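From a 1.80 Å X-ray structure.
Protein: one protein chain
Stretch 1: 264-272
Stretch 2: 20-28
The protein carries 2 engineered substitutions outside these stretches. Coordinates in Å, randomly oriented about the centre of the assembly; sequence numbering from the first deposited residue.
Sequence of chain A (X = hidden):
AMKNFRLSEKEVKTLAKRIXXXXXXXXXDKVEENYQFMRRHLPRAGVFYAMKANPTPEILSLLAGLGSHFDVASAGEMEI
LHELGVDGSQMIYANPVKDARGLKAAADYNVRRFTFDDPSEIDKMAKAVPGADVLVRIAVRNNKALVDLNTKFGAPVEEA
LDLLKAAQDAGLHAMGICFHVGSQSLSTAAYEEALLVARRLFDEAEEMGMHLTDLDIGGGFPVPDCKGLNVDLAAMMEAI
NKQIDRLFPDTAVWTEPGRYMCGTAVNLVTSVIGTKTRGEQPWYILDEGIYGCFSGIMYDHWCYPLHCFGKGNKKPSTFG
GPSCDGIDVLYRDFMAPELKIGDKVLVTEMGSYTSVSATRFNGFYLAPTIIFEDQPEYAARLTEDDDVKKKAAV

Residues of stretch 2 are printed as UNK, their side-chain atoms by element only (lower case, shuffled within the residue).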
# COMPACT_ATOMS: atom_id res chain seq x y z
N THR A 264 -15.86 13.32 -0.56
CA THR A 264 -16.33 14.30 0.43
C THR A 264 -17.39 13.68 1.42
O THR A 264 -18.03 14.40 2.15
CB THR A 264 -17.05 15.46 -0.23
OG1 THR A 264 -17.97 14.96 -1.19
CG2 THR A 264 -15.98 16.33 -0.93
N ALA A 265 -17.52 12.36 1.45
CA ALA A 265 -18.48 11.68 2.29
C ALA A 265 -17.89 10.88 3.44
O ALA A 265 -18.62 10.16 4.09
CB ALA A 265 -19.34 10.78 1.44
N VAL A 266 -16.57 10.90 3.65
CA VAL A 266 -15.88 10.04 4.59
C VAL A 266 -14.88 10.87 5.42
O VAL A 266 -14.19 11.76 4.84
CB VAL A 266 -15.19 8.88 3.87
CG1 VAL A 266 -14.54 7.94 4.88
CG2 VAL A 266 -16.14 8.13 2.96
N ASN A 267 -14.81 10.62 6.72
CA ASN A 267 -13.84 11.24 7.61
C ASN A 267 -13.05 10.12 8.29
O ASN A 267 -13.57 9.07 8.49
CB ASN A 267 -14.48 12.08 8.72
CG ASN A 267 -15.16 13.35 8.25
OD1 ASN A 267 -15.69 14.10 9.06
ND2 ASN A 267 -15.15 13.60 6.96
N LEU A 268 -11.80 10.39 8.62
CA LEU A 268 -10.99 9.53 9.47
C LEU A 268 -10.88 10.07 10.85
O LEU A 268 -10.58 11.31 11.06
CB LEU A 268 -9.57 9.40 8.94
CG LEU A 268 -8.58 8.65 9.79
CD1 LEU A 268 -8.86 7.15 9.78
CD2 LEU A 268 -7.20 8.92 9.14
N VAL A 269 -11.07 9.21 11.83
CA VAL A 269 -10.84 9.55 13.26
C VAL A 269 -9.67 8.71 13.77
O VAL A 269 -9.68 7.46 13.69
CB VAL A 269 -12.05 9.26 14.15
CG1 VAL A 269 -11.79 9.74 15.57
CG2 VAL A 269 -13.31 10.00 13.59
N THR A 270 -8.67 9.40 14.24
CA THR A 270 -7.42 8.78 14.69
C THR A 270 -6.99 9.39 16.00
O THR A 270 -7.18 10.60 16.23
CB THR A 270 -6.38 8.77 13.57
OG1 THR A 270 -5.15 8.22 14.05
CG2 THR A 270 -6.08 10.15 13.07
N SER A 271 -6.38 8.58 16.86
CA SER A 271 -5.89 9.08 18.17
C SER A 271 -4.40 9.36 18.16
O SER A 271 -3.61 8.64 17.50
CB SER A 271 -6.13 8.05 19.28
OG SER A 271 -7.51 7.85 19.46
N VAL A 272 -4.04 10.35 18.96
CA VAL A 272 -2.64 10.58 19.39
C VAL A 272 -2.25 9.47 20.38
O VAL A 272 -2.84 9.30 21.45
CB VAL A 272 -2.43 11.99 20.04
CG1 VAL A 272 -0.95 12.19 20.50
CG2 VAL A 272 -2.87 13.04 19.05
N UNK A 20 -12.93 1.80 18.87
CA UNK A 20 -11.50 2.07 18.91
C UNK A 20 -10.94 2.66 17.62
O UNK A 20 -11.21 2.18 16.52
c UNK A 20 -13.25 0.34 18.90
c UNK A 20 -10.84 0.69 19.10
c UNK A 20 -11.92 -0.29 19.21
N UNK A 21 -10.13 3.67 17.78
CA UNK A 21 -9.45 4.30 16.68
C UNK A 21 -8.35 3.40 16.15
O UNK A 21 -7.78 2.63 16.95
c UNK A 21 -9.96 6.63 17.36
c UNK A 21 -8.86 5.65 17.08
o UNK A 21 -8.01 5.53 18.22
N UNK A 22 -7.93 3.57 14.90
CA UNK A 22 -8.50 4.48 13.93
C UNK A 22 -9.73 3.85 13.27
O UNK A 22 -9.85 2.60 13.08
c UNK A 22 -6.79 2.84 14.38
c UNK A 22 -7.38 4.58 12.90
c UNK A 22 -6.72 3.21 12.99
N UNK A 23 -10.63 4.69 12.80
CA UNK A 23 -11.72 4.26 11.95
C UNK A 23 -12.15 5.34 11.03
O UNK A 23 -11.99 6.55 11.37
c UNK A 23 -12.90 3.78 12.81
c UNK A 23 -14.94 6.61 14.35
c UNK A 23 -14.38 6.68 15.56
c UNK A 23 -14.48 5.67 13.42
c UNK A 23 -12.93 4.90 15.05
c UNK A 23 -13.41 5.81 15.95
c UNK A 23 -13.44 4.82 13.78
N UNK A 24 -12.72 4.93 9.90
CA UNK A 24 -13.37 5.84 8.98
C UNK A 24 -14.84 5.91 9.27
O UNK A 24 -15.44 4.91 9.68
c UNK A 24 -11.24 6.77 6.63
c UNK A 24 -11.54 4.47 5.91
c UNK A 24 -11.71 5.40 7.06
c UNK A 24 -13.18 5.40 7.55
N UNK A 25 -15.46 7.04 8.99
CA UNK A 25 -16.90 7.21 9.13
C UNK A 25 -17.45 7.72 7.79
O UNK A 25 -16.98 8.80 7.28
c UNK A 25 -17.27 8.20 10.25
c UNK A 25 -16.64 7.82 11.60
c UNK A 25 -18.76 8.39 10.33
N UNK A 26 -18.30 6.95 7.15
CA UNK A 26 -18.92 7.24 5.88
C UNK A 26 -20.35 7.66 5.99
O UNK A 26 -21.18 6.92 6.63
c UNK A 26 -18.86 6.04 4.97
N UNK A 27 -20.71 8.75 5.30
CA UNK A 27 -22.11 9.22 5.28
C UNK A 27 -22.79 8.81 3.98
O UNK A 27 -22.46 9.27 2.90
c UNK A 27 -22.19 10.72 5.48
o UNK A 27 -23.48 11.24 5.10
N UNK A 28 -23.72 7.88 4.09
CA UNK A 28 -24.50 7.43 2.92
C UNK A 28 -25.29 8.59 2.38
O UNK A 28 -25.49 8.70 1.15
c UNK A 28 -24.73 5.00 3.69
c UNK A 28 -23.73 4.43 2.68
c UNK A 28 -25.42 6.29 3.33
c UNK A 28 -25.75 3.92 4.08

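Position 20 has three side-chain carbons that close a ring onto the backbone N. It points away from stretch 1 and touches nothing there. The ring identifies P20.

Position 21 has one carbon carrying one oxygen and one carbon. Its CB points toward stretch 1, and its oxygen lies 2.7 Å from S271 OG. A beta-branched hydroxyl side chain is threonine, T21. S271 OG donates a hydrogen bond to T21 OG1, and T21 CG2 lies 4.0 Å from V269 CG1.

Position 22 again has three carbons closing a ring onto N, and the peptide bond before it is cis. Its CB is 4.3 Å from L268 CD1, and its CA is 3.2 Å from V269 O. This is P22. Its N has no hydrogen to donate.

Position 23 has one carbon followed by a ring of six carbons. V269 CB sits over one face of the ring, 3.8 Å from its nearest carbon, in a CH-pi contact. With no oxygen on the ring this is phenylalanine, F23; that carbon is CZ.

Position 24 has four carbons, forked at the second. One tip is 3.9 Å from V266 CG1, and the same tip is 3.9 Å from L268 CB. The fork beyond CB gives leucine, L24; the tip is CD2.

Position 25 has three carbons, forked at CB. One branch is 4.4 Å from V269 CG2. This is valine, V25.

Position 26 has one side-chain carbon, CB, 4.0 Å from V266 CG2. This is A26.

Position 27 has one carbon and then one oxygen. Its backbone N donates a hydrogen bond to A265 O at 2.8 Å. This is serine, S27, whose side chain caps a backbone N just past the stretch, at the start of a helix.

Position 28 has four carbons, forked at the second, and points away from stretch 1 without contact. The fork gives L28.

The contact is an antiparallel strand pairing. F23 N to V269 O is 3.1 Å, and V269 N to F23 O is 2.9 Å. V25 N to N267 O is 2.8 Å, and N267 N to V25 O is 2.9 Å. These hydrogen bonds fix the register; the S27 N bond extends them at one end and the hydroxyl pair at the other. Side chains alternate between the two faces. V266, L268, L24 and A26 share one, where L24 bridges V266 and L268. N267, V269, F23 and V25 share the other, where V269 packs against both F23 and V25. Backbone bonds set the alignment, and mostly apolar side chains fill in around it.

Stretch 2, residues 20-28: PTPFLVASL
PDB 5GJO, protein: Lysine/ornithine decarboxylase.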